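Esterase (Alcaligenes sp., PDB 1QLW) probably hydrolyses carboxylic esters, as a dimeric bacterial enzyme of the alpha/beta hydrolase fold. Local coordinates at residues G75-T80 against M300-N305. Residues are numbered along the deposited sequence; the frame is centred on the assembly and turned at random.
Sequences GMTWET and MMQDRN
M301 lies against T77 and W78, and this apolar cluster is the tightly packed half of the contact. M301 CE meets W78 CZ3 at 3.7 Å, while M301 SD stands 5.2 Å from the centroid of the six-membered ring, an oblique Met-aromatic contact. With CG set between backbone N and carbonyl carbon (chi1 70°) and the chain bent twice beyond it, M301 brings CB, CG and CE against CE3, CZ3 and CH2 of W78. The T77 methyl CG2 sits over the centre of one indole face and touches M301 SD at 3.9 Å, whereas OG1 turns back to T74 O. Beside this cluster the join is sparser and polar: the extended side chain of Q302, covered by P82 and helix 165-171, sends NE2 to T77 O, 3.2 Å away. The hydrogen bond is nearly straight (178°) and meets a carbonyl lone pair. A leucine in place of Q302 would probably leave T77 O without this donor. On the more exposed side the segments diverge, T80 OG1 bonding to S20 N of the second subunit and R304 NH2 to T158 O. Two loops of the alpha/beta hydrolase fold thus meet beside H205 through buried sulfur-aromatic packing, tied by one straight side-chain amide hydrogen bond.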
ATOM      1  N   GLY A  75      -2.318  -5.151   3.210  1.00 10.20           N
ATOM      2  CA  GLY A  75      -2.403  -4.776   4.616  1.00 11.09           C
ATOM      3  C   GLY A  75      -3.640  -3.973   4.945  1.00 10.24           C
ATOM      4  O   GLY A  75      -4.003  -3.846   6.126  1.00 11.15           O
ATOM      5  N   MET A  76      -4.341  -3.433   3.932  1.00 10.54           N
ATOM      6  CA  MET A  76      -5.676  -2.874   4.128  1.00 11.05           C
ATOM      7  C   MET A  76      -6.584  -3.832   4.875  1.00 10.88           C
ATOM      8  O   MET A  76      -7.509  -3.359   5.562  1.00 11.70           O
ATOM      9  CB  MET A  76      -6.269  -2.548   2.752  1.00 11.38           C
ATOM     10  CG  MET A  76      -7.714  -2.096   2.765  1.00 11.62           C
ATOM     11  SD  MET A  76      -7.940  -0.497   3.573  1.00 11.39           S
ATOM     12  CE  MET A  76      -9.725  -0.381   3.619  1.00 13.72           C
ATOM     13  N   THR A  77      -6.383  -5.137   4.789  1.00 10.47           N
ATOM     14  CA  THR A  77      -7.163  -6.135   5.508  1.00 10.70           C
ATOM     15  C   THR A  77      -7.445  -5.677   6.940  1.00 11.03           C
ATOM     16  O   THR A  77      -8.559  -5.902   7.429  1.00 11.48           O
ATOM     17  CB  THR A  77      -6.367  -7.454   5.585  1.00 11.44           C
ATOM     18  OG1 THR A  77      -6.268  -8.055   4.293  1.00 11.88           O
ATOM     19  CG2 THR A  77      -7.023  -8.477   6.513  1.00 12.28           C
ATOM     20  N   TRP A  78      -6.428  -5.152   7.604  1.00 11.08           N
ATOM     21  CA  TRP A  78      -6.445  -4.865   9.022  1.00 11.30           C
ATOM     22  C   TRP A  78      -6.836  -3.450   9.384  1.00 10.93           C
ATOM     23  O   TRP A  78      -6.879  -3.116  10.571  1.00 11.90           O
ATOM     24  CB  TRP A  78      -5.051  -5.152   9.603  1.00 12.11           C
ATOM     25  CG  TRP A  78      -4.437  -6.439   9.139  1.00 11.19           C
ATOM     26  CD1 TRP A  78      -3.449  -6.571   8.201  1.00 12.04           C
ATOM     27  CD2 TRP A  78      -4.777  -7.764   9.560  1.00 11.12           C
ATOM     28  NE1 TRP A  78      -3.148  -7.891   8.012  1.00 11.79           N
ATOM     29  CE2 TRP A  78      -3.947  -8.647   8.832  1.00 11.65           C
ATOM     30  CE3 TRP A  78      -5.691  -8.297  10.476  1.00 12.26           C
ATOM     31  CZ2 TRP A  78      -4.008 -10.029   9.013  1.00 12.61           C
ATOM     32  CZ3 TRP A  78      -5.749  -9.660  10.645  1.00 12.73           C
ATOM     33  CH2 TRP A  78      -4.905 -10.515   9.928  1.00 13.40           C
ATOM     34  N   GLU A  79      -7.012  -2.599   8.369  1.00 11.25           N
ATOM     35  CA  GLU A  79      -7.290  -1.173   8.556  1.00 12.03           C
ATOM     36  C   GLU A  79      -8.778  -0.978   8.754  1.00 12.04           C
ATOM     37  O   GLU A  79      -9.463  -1.907   9.208  1.00 14.58           O
ATOM     38  CB  GLU A  79      -6.658  -0.401   7.377  1.00 12.15           C
ATOM     39  CG  GLU A  79      -5.134  -0.565   7.374  1.00 12.08           C
ATOM     40  CD  GLU A  79      -4.399   0.188   6.298  1.00 12.56           C
ATOM     41  OE1 GLU A  79      -5.028   0.736   5.366  1.00 13.57           O
ATOM     42  OE2 GLU A  79      -3.147   0.184   6.337  1.00 14.37           O
ATOM     43  N   THR A  80      -9.358   0.175   8.456  1.00 12.00           N
ATOM     44  CA  THR A  80     -10.794   0.363   8.622  1.00 11.83           C
ATOM     45  C   THR A  80     -11.537  -0.752   7.902  1.00 11.58           C
ATOM     46  O   THR A  80     -11.202  -1.102   6.769  1.00 12.50           O
ATOM     47  CB  THR A  80     -11.189   1.695   7.985  1.00 12.51           C
ATOM     48  OG1 THR A  80     -10.292   2.715   8.453  1.00 12.89           O
ATOM     49  CG2 THR A  80     -12.637   2.055   8.219  1.00 13.93           C
ATOM     50  N   MET A 300     -12.850 -12.552   9.560  1.00 12.98           N
ATOM     51  CA  MET A 300     -13.364 -12.277  10.907  1.00 13.28           C
ATOM     52  C   MET A 300     -12.808 -10.989  11.507  1.00 13.01           C
ATOM     53  O   MET A 300     -13.435 -10.404  12.392  1.00 13.88           O
ATOM     54  CB  MET A 300     -13.144 -13.469  11.824  1.00 14.12           C
ATOM     55  CG  MET A 300     -11.675 -13.734  12.108  1.00 14.43           C
ATOM     56  SD  MET A 300     -11.458 -15.167  13.207  1.00 15.42           S
ATOM     57  CE  MET A 300     -11.955 -16.479  12.076  1.00 18.23           C
ATOM     58  N   MET A 301     -11.642 -10.533  11.049  1.00 12.07           N
ATOM     59  CA  MET A 301     -11.087  -9.256  11.474  1.00 12.43           C
ATOM     60  C   MET A 301     -11.897  -8.071  10.962  1.00 12.20           C
ATOM     61  O   MET A 301     -11.735  -6.951  11.451  1.00 12.97           O
ATOM     62  CB  MET A 301      -9.619  -9.110  11.082  1.00 12.34           C
ATOM     63  CG  MET A 301      -9.315  -8.937   9.604  1.00 12.88           C
ATOM     64  SD  MET A 301      -9.734 -10.328   8.525  1.00 13.51           S
ATOM     65  CE  MET A 301      -8.508 -11.526   9.118  1.00 18.14           C
ATOM     66  N   GLN A 302     -12.798  -8.293  10.005  1.00 11.65           N
ATOM     67  CA  GLN A 302     -13.673  -7.281   9.442  1.00 12.24           C
ATOM     68  C   GLN A 302     -15.144  -7.467   9.844  1.00 12.19           C
ATOM     69  O   GLN A 302     -15.989  -6.628   9.505  1.00 13.47           O
ATOM     70  CB  GLN A 302     -13.606  -7.288   7.904  1.00 12.34           C
ATOM     71  CG  GLN A 302     -12.212  -6.939   7.395  1.00 12.15           C
ATOM     72  CD  GLN A 302     -12.086  -6.998   5.890  1.00 12.52           C
ATOM     73  OE1 GLN A 302     -13.029  -7.333   5.180  1.00 14.53           O
ATOM     74  NE2 GLN A 302     -10.880  -6.675   5.431  1.00 12.93           N
ATOM     75  N   ASP A 303     -15.453  -8.566  10.517  1.00 12.31           N
ATOM     76  CA  ASP A 303     -16.811  -8.915  10.880  1.00 12.90           C
ATOM     77  C   ASP A 303     -17.386  -7.928  11.887  1.00 12.81           C
ATOM     78  O   ASP A 303     -16.676  -7.143  12.525  1.00 13.35           O
ATOM     79  CB  ASP A 303     -16.836 -10.353  11.403  1.00 13.03           C
ATOM     80  CG  ASP A 303     -16.846 -11.461  10.355  1.00 12.81           C
ATOM     81  OD1 ASP A 303     -17.004 -11.167   9.162  1.00 14.17           O
ATOM     82  OD2 ASP A 303     -16.687 -12.625  10.802  1.00 14.00           O
ATOM     83  N   ARG A 304     -18.712  -7.969  12.074  1.00 14.00           N
ATOM     84  CA  ARG A 304     -19.388  -7.032  12.960  1.00 15.00           C
ATOM     85  C   ARG A 304     -18.961  -7.194  14.413  1.00 15.39           C
ATOM     86  O   ARG A 304     -19.021  -6.237  15.182  1.00 18.49           O
ATOM     87  CB  ARG A 304     -20.900  -7.154  12.784  1.00 17.30           C
ATOM     88  CG  ARG A 304     -21.383  -6.633  11.438  1.00 20.88           C
ATOM     89  CD  ARG A 304     -22.903  -6.704  11.318  1.00 27.78           C
ATOM     90  NE  ARG A 304     -23.429  -8.052  11.408  1.00 32.67           N
ATOM     91  CZ  ARG A 304     -23.976  -8.673  12.440  1.00 35.57           C
ATOM     92  NH1 ARG A 304     -24.140  -8.071  13.612  1.00 36.66           N
ATOM     93  NH2 ARG A 304     -24.397  -9.919  12.282  1.00 36.70           N
ATOM     94  N   ASN A 305     -18.576  -8.397  14.817  1.00 14.61           N
ATOM     95  CA  ASN A 305     -18.076  -8.675  16.155  1.00 14.84           C
ATOM     96  C   ASN A 305     -16.547  -8.783  16.119  1.00 13.87           C
ATOM     97  O   ASN A 305     -15.961  -9.434  16.987  1.00 14.71           O
ATOM     98  CB  ASN A 305     -18.701  -9.954  16.722  1.00 15.40           C
ATOM     99  CG  ASN A 305     -18.207 -11.168  15.985  1.00 15.50           C
ATOM    100  OD1 ASN A 305     -17.807 -11.093  14.820  1.00 16.35           O
ATOM    101  ND2 ASN A 305     -18.206 -12.326  16.628  1.00 17.68           N
TER